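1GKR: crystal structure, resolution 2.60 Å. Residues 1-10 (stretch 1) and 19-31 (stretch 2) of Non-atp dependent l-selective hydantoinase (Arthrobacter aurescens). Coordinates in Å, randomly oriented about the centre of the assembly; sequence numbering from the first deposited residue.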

# COMPACT_ATOMS: atom_id res chain seq x y z
N MET A 1 6.80 -54.36 24.36
CA MET A 1 6.09 -54.27 23.05
C MET A 1 5.32 -52.96 22.95
O MET A 1 5.58 -52.02 23.70
CB MET A 1 5.15 -55.45 22.87
CG MET A 1 4.16 -55.62 24.01
SD MET A 1 3.16 -57.11 23.83
CE MET A 1 1.60 -56.43 23.25
N PHE A 2 4.34 -52.91 22.05
CA PHE A 2 3.56 -51.69 21.86
C PHE A 2 2.13 -51.80 22.36
O PHE A 2 1.51 -52.86 22.25
CB PHE A 2 3.58 -51.31 20.37
CG PHE A 2 4.94 -50.91 19.87
CD1 PHE A 2 5.53 -49.71 20.27
CD2 PHE A 2 5.66 -51.75 19.04
CE1 PHE A 2 6.80 -49.36 19.84
CE2 PHE A 2 6.93 -51.41 18.61
CZ PHE A 2 7.50 -50.21 19.01
N ASP A 3 1.61 -50.70 22.91
CA ASP A 3 0.26 -50.71 23.44
C ASP A 3 -0.75 -50.84 22.31
O ASP A 3 -1.72 -51.59 22.43
CB ASP A 3 -0.03 -49.44 24.25
CG ASP A 3 0.93 -49.26 25.41
OD1 ASP A 3 1.36 -50.28 25.99
OD2 ASP A 3 1.25 -48.10 25.76
N VAL A 4 -0.53 -50.12 21.22
CA VAL A 4 -1.45 -50.19 20.09
C VAL A 4 -0.77 -49.79 18.79
O VAL A 4 0.16 -48.99 18.78
CB VAL A 4 -2.70 -49.29 20.31
CG1 VAL A 4 -2.28 -47.92 20.72
CG2 VAL A 4 -3.54 -49.21 19.04
N ILE A 5 -1.24 -50.39 17.70
CA ILE A 5 -0.73 -50.11 16.38
C ILE A 5 -1.90 -49.81 15.47
O ILE A 5 -2.86 -50.59 15.38
CB ILE A 5 0.04 -51.31 15.79
CG1 ILE A 5 1.42 -51.41 16.43
CG2 ILE A 5 0.21 -51.15 14.28
CD1 ILE A 5 2.22 -52.58 15.92
N VAL A 6 -1.85 -48.65 14.81
CA VAL A 6 -2.90 -48.27 13.88
C VAL A 6 -2.23 -48.48 12.55
O VAL A 6 -1.27 -47.76 12.22
CB VAL A 6 -3.29 -46.79 14.03
CG1 VAL A 6 -4.52 -46.51 13.19
CG2 VAL A 6 -3.54 -46.44 15.49
N LYS A 7 -2.68 -49.45 11.78
CA LYS A 7 -2.03 -49.68 10.50
C LYS A 7 -2.83 -49.35 9.26
O LYS A 7 -4.06 -49.26 9.29
CB LYS A 7 -1.47 -51.10 10.43
CG LYS A 7 -2.39 -52.22 10.81
CD LYS A 7 -1.51 -53.45 11.05
CE LYS A 7 -2.33 -54.74 11.05
NZ LYS A 7 -3.04 -54.97 9.75
N ASN A 8 -2.08 -49.16 8.17
CA ASN A 8 -2.63 -48.81 6.87
C ASN A 8 -3.27 -47.45 6.96
O ASN A 8 -4.43 -47.27 6.59
CB ASN A 8 -3.65 -49.85 6.42
CG ASN A 8 -3.08 -51.24 6.43
OD1 ASN A 8 -2.00 -51.47 5.88
ND2 ASN A 8 -3.78 -52.18 7.06
N CYS A 9 -2.50 -46.51 7.47
CA CYS A 9 -2.99 -45.15 7.61
C CYS A 9 -2.54 -44.34 6.43
O CYS A 9 -1.46 -44.56 5.91
CB CYS A 9 -2.39 -44.47 8.84
SG CYS A 9 -2.68 -45.26 10.40
N ARG A 10 -3.39 -43.43 5.99
CA ARG A 10 -3.02 -42.51 4.93
C ARG A 10 -2.98 -41.26 5.80
O ARG A 10 -3.93 -40.49 5.90
CB ARG A 10 -4.11 -42.44 3.86
CG ARG A 10 -3.53 -42.23 2.48
CD ARG A 10 -4.62 -42.06 1.44
NE ARG A 10 -5.31 -43.31 1.18
CZ ARG A 10 -4.79 -44.30 0.46
NH1 ARG A 10 -3.57 -44.16 -0.06
NH2 ARG A 10 -5.47 -45.43 0.28
N GLU A 19 1.92 -42.67 3.52
CA GLU A 19 1.38 -43.97 3.88
C GLU A 19 2.24 -44.71 4.88
O GLU A 19 3.35 -45.12 4.56
CB GLU A 19 1.24 -44.81 2.63
CG GLU A 19 0.32 -44.19 1.61
CD GLU A 19 0.28 -44.98 0.32
OE1 GLU A 19 1.29 -44.97 -0.42
OE2 GLU A 19 -0.76 -45.62 0.05
N ALA A 20 1.72 -44.91 6.09
CA ALA A 20 2.47 -45.62 7.11
C ALA A 20 1.61 -46.16 8.24
O ALA A 20 0.38 -46.06 8.21
CB ALA A 20 3.53 -44.72 7.68
N ASP A 21 2.27 -46.75 9.23
CA ASP A 21 1.59 -47.29 10.39
C ASP A 21 2.10 -46.54 11.61
O ASP A 21 3.27 -46.13 11.67
CB ASP A 21 1.89 -48.78 10.56
CG ASP A 21 1.33 -49.63 9.44
OD1 ASP A 21 0.55 -49.11 8.61
OD2 ASP A 21 1.68 -50.84 9.40
N ILE A 22 1.22 -46.36 12.59
CA ILE A 22 1.57 -45.65 13.81
C ILE A 22 1.64 -46.61 14.99
O ILE A 22 0.71 -47.36 15.25
CB ILE A 22 0.57 -44.53 14.12
CG1 ILE A 22 0.50 -43.58 12.93
CG2 ILE A 22 0.99 -43.77 15.36
CD1 ILE A 22 -0.62 -42.60 13.01
N LEU A 23 2.78 -46.57 15.67
CA LEU A 23 3.04 -47.42 16.83
C LEU A 23 2.98 -46.49 18.03
O LEU A 23 3.75 -45.53 18.11
CB LEU A 23 4.45 -48.01 16.79
CG LEU A 23 4.98 -48.83 15.61
CD1 LEU A 23 4.52 -50.26 15.72
CD2 LEU A 23 4.54 -48.19 14.30
N VAL A 24 2.07 -46.79 18.96
CA VAL A 24 1.95 -45.96 20.14
C VAL A 24 2.26 -46.73 21.42
O VAL A 24 1.91 -47.90 21.58
CB VAL A 24 0.55 -45.28 20.21
CG1 VAL A 24 -0.35 -45.88 19.18
CG2 VAL A 24 -0.04 -45.39 21.60
N LYS A 25 2.99 -46.05 22.30
CA LYS A 25 3.35 -46.61 23.58
C LYS A 25 3.34 -45.52 24.65
O LYS A 25 3.84 -44.41 24.45
CB LYS A 25 4.72 -47.27 23.52
CG LYS A 25 5.14 -47.88 24.83
CD LYS A 25 6.29 -48.85 24.67
CE LYS A 25 6.54 -49.60 25.98
NZ LYS A 25 7.60 -50.66 25.83
N ASP A 26 2.76 -45.86 25.80
CA ASP A 26 2.65 -44.94 26.92
C ASP A 26 1.96 -43.64 26.53
O ASP A 26 2.38 -42.56 26.94
CB ASP A 26 4.02 -44.64 27.54
CG ASP A 26 4.66 -45.88 28.15
OD1 ASP A 26 3.96 -46.62 28.89
OD2 ASP A 26 5.87 -46.11 27.90
N GLY A 27 0.91 -43.77 25.71
CA GLY A 27 0.13 -42.63 25.29
C GLY A 27 0.70 -41.71 24.23
O GLY A 27 0.07 -40.73 23.86
N LYS A 28 1.90 -42.00 23.73
CA LYS A 28 2.47 -41.15 22.71
C LYS A 28 2.92 -41.95 21.51
O LYS A 28 3.03 -43.17 21.56
CB LYS A 28 3.64 -40.37 23.29
CG LYS A 28 4.09 -40.90 24.61
CD LYS A 28 5.12 -40.00 25.27
CE LYS A 28 4.50 -38.68 25.68
NZ LYS A 28 5.48 -37.85 26.45
N VAL A 29 3.15 -41.26 20.40
CA VAL A 29 3.61 -41.93 19.20
C VAL A 29 5.03 -42.40 19.48
O VAL A 29 5.91 -41.60 19.79
CB VAL A 29 3.62 -40.98 17.99
CG1 VAL A 29 4.14 -41.70 16.77
CG2 VAL A 29 2.22 -40.46 17.74
N ALA A 30 5.25 -43.71 19.39
CA ALA A 30 6.57 -44.26 19.64
C ALA A 30 7.32 -44.44 18.32
O ALA A 30 8.55 -44.40 18.28
CB ALA A 30 6.43 -45.59 20.35
N ALA A 31 6.56 -44.63 17.24
CA ALA A 31 7.16 -44.82 15.93
C ALA A 31 6.17 -44.70 14.79
O ALA A 31 4.97 -44.87 14.96
CB ALA A 31 7.81 -46.17 15.88
O HOH W 1 -0.49 -46.08 25.20

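Strand 4-7 runs antiparallel to strand 19-25, the first arm of a hairpin, with an angle of 169° between their directions and a closest approach of 4.7 Å between their axes. Phe2 and Val24 have the most surface covered by the opposing stretch, and Leu23 and Ile22 follow; the contact is best read around them.

Val24 is paired with Val4. Val24 N donates to Val4 O at 2.9 Å and nearly in line, whereas the return bond, Val4 N to Val24 O, is weak at 3.3 Å. Val24 O also receives a weak bond from Asp3 N at 3.1 Å, so one carbonyl serves two successive amides where the chain turns its corner at Asp3. The two valines share a face of the sheet, and their CG1 atoms are only 3.2 Å apart, a very tight approach for methyl groups. Beta-branched side chains suit such extended backbone, and being apolar they suit a buried position. Val6 and Ile22 continue this face: Val6 N to Ile22 O and Ile22 N to Val6 O are both 2.9 Å.

On the other face Ile5 meets Leu23 as a non-hydrogen-bonded pair, with Ile5 CD1 3.3 Å from Leu23 CD1. At this non-hydrogen-bonded position the N-H and C=O of Leu23 point away from Ile5, towards the second strand of the hairpin, and Leu23 N donates to Ala31 O at 2.9 Å. Its side chain also supports Phe2: Leu23 CB lies 4.1 Å from the centroid of the Phe2 ring, 13° off the normal, a CH-pi contact over the face. Phe2 CE1 reaches Ala30 CB at 3.8 Å, while Lys25 CB sits near the plane of the ring at its edge. A broad, flat aromatic can thus touch both strands of the hairpin at once.

Two aspartates serve the backbone where the regular ladder gives out. Asp3 OD2 accepts from Asp26 N at 2.7 Å, and a water bridges Asp3 OD2 to Gly27 N, at 2.7 Å from each, tying the corner at Asp3 to the type I' turn. Gly27, with phi of 76°, occupies a region that favours glycine. At the other end, the register shifts by one at a beta bulge between Val6 and Cys9, and Asp21 OD1 accepts from Asn8 N at 2.7 Å. Pairing then resumes, with Cys9 N donating to Ala20 O at 3.0 Å. Beyond it, the longer, charged side chains of Arg10 and Glu19 form a salt bridge, NH1 of Arg10 lying 3.2 Å from OE2 of Glu19.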